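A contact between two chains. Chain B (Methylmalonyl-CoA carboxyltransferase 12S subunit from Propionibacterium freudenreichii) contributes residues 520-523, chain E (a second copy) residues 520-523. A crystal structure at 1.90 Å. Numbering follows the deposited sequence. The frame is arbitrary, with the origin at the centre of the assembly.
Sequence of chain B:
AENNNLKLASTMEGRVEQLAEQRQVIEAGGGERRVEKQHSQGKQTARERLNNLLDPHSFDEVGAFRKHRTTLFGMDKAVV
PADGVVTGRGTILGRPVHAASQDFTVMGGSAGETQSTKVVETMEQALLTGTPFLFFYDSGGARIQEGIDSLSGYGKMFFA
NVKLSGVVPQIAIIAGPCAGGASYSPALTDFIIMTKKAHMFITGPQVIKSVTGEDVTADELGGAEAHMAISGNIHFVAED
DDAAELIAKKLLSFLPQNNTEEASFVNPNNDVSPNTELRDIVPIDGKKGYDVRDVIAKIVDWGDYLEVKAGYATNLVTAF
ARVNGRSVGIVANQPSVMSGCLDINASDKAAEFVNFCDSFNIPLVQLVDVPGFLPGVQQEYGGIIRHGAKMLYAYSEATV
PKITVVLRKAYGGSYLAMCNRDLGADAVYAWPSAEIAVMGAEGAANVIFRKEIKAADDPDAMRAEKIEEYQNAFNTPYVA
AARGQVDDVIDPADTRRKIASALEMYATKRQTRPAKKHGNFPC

Chain B (520-523) NFPC
Chain E (520-523) NFPC

The C-terminal tetrapeptides Asn-Phe-Pro-Cys of two copies of the 12S subunit run roughly the same way, N to C, with phenylalanine paired with phenylalanine and cysteine with cysteine: the CA atoms of Phe B521 and Phe E521 lie 7.7 Å apart, and those of Cys B523 and Cys E523 6.8 Å. Neither stretch forms a regular helix or strand. No direct hydrogen bond crosses between them, and the 225 Å² they bury is largely phenylalanine and cysteine surface.

Asn B520 (phi/psi -107/84, chi1 m) stays out of reach, its amide hydrogen-bonded elsewhere in the structure; Asn E520 has a similar backbone (-105/80) but chi1 t.

Phe B521 (-59/129) points its CA-to-CB bond toward chain E, as Phe E521 (-62/133) does toward chain B. Both adopt chi1 t, with chi2 of -106° and -94°, bringing CD1 of Phe B521 to 3.3 Å from CD1 of Phe E521. The ring centroids of Phe B521 and Phe E521 are 5.7 Å apart, the planes oblique at 63°. A large, apolar side chain suits this buried position, for each ring also reaches the partner's cysteine: CZ of Phe B521 lies 3.7 Å from SG of Cys E523, at the ring's edge.

Pro B522 (-58/146) and Pro E522 (-59/145), both C-gamma exo, turn their CA-to-CB bonds away. Ring closure restrains phi near -60°. One water lies 2.9 Å from O of Pro B522 and 2.9 Å from O of Pro E522, placed to donate to either and bridge the chains, though more acceptors than protons are in reach.

Cys B523 (phi -107) and Cys E523 (phi -104), each ending in a carboxylate, have sideways CA-to-CB bonds and chi1 m. SG of Cys B523 comes within 3.6 Å of CZ of Phe E521. It is 4.8 Å from the Phe E521 ring centroid, and SG of Cys E523 is 4.8 Å from that of Phe B521. Compact, polarizable sulfur suits packing against an aromatic ring.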

# COMPACT_ATOMS: atom_id res chain seq x y z
N ASN B 520 6.04 -3.43 22.09
CA ASN B 520 7.17 -3.46 23.03
C ASN B 520 7.14 -4.76 23.85
O ASN B 520 6.63 -4.81 24.97
CB ASN B 520 7.15 -2.19 23.88
CG ASN B 520 7.36 -0.91 23.03
OD1 ASN B 520 8.10 -0.94 22.04
ND2 ASN B 520 6.72 0.20 23.40
N PHE B 521 7.69 -5.81 23.25
CA PHE B 521 7.74 -7.15 23.86
C PHE B 521 8.48 -7.14 25.19
O PHE B 521 9.60 -6.64 25.28
CB PHE B 521 8.40 -8.15 22.90
CG PHE B 521 8.32 -9.59 23.35
CD1 PHE B 521 9.43 -10.25 23.85
CD2 PHE B 521 7.11 -10.27 23.31
CE1 PHE B 521 9.35 -11.56 24.31
CE2 PHE B 521 7.01 -11.59 23.76
CZ PHE B 521 8.13 -12.23 24.26
N PRO B 522 7.87 -7.68 26.25
CA PRO B 522 8.53 -7.69 27.56
C PRO B 522 9.89 -8.39 27.54
O PRO B 522 10.09 -9.36 26.79
CB PRO B 522 7.53 -8.41 28.46
CG PRO B 522 6.22 -8.03 27.86
CD PRO B 522 6.48 -8.16 26.36
N CYS B 523 10.81 -7.89 28.35
CA CYS B 523 12.15 -8.47 28.46
C CYS B 523 12.28 -9.19 29.80
O CYS B 523 12.60 -10.40 29.78
CB CYS B 523 13.22 -7.38 28.35
SG CYS B 523 13.37 -6.70 26.70
OXT CYS B 523 12.06 -8.53 30.85
N ASN E 520 11.47 -12.74 15.78
CA ASN E 520 11.41 -13.65 16.93
C ASN E 520 12.33 -13.07 18.02
O ASN E 520 13.46 -13.51 18.17
CB ASN E 520 11.90 -15.06 16.49
CG ASN E 520 11.63 -16.15 17.55
OD1 ASN E 520 11.12 -15.86 18.63
ND2 ASN E 520 11.96 -17.41 17.22
N PHE E 521 11.85 -12.08 18.76
CA PHE E 521 12.65 -11.44 19.81
C PHE E 521 13.02 -12.47 20.88
O PHE E 521 12.17 -13.22 21.35
CB PHE E 521 11.87 -10.28 20.43
CG PHE E 521 12.64 -9.48 21.45
CD1 PHE E 521 12.55 -9.78 22.80
CD2 PHE E 521 13.44 -8.42 21.06
CE1 PHE E 521 13.24 -9.04 23.75
CE2 PHE E 521 14.13 -7.66 22.01
CZ PHE E 521 14.03 -7.98 23.35
N PRO E 522 14.30 -12.52 21.29
CA PRO E 522 14.68 -13.51 22.31
C PRO E 522 13.93 -13.36 23.62
O PRO E 522 13.61 -12.24 24.05
CB PRO E 522 16.18 -13.29 22.47
CG PRO E 522 16.60 -12.87 21.10
CD PRO E 522 15.50 -11.89 20.70
N CYS E 523 13.64 -14.50 24.26
CA CYS E 523 12.93 -14.50 25.52
C CYS E 523 13.88 -14.77 26.69
O CYS E 523 13.95 -13.91 27.60
CB CYS E 523 11.81 -15.55 25.51
SG CYS E 523 10.40 -15.12 24.44
OXT CYS E 523 14.53 -15.85 26.68
O HOH W 1 12.24 -11.22 26.35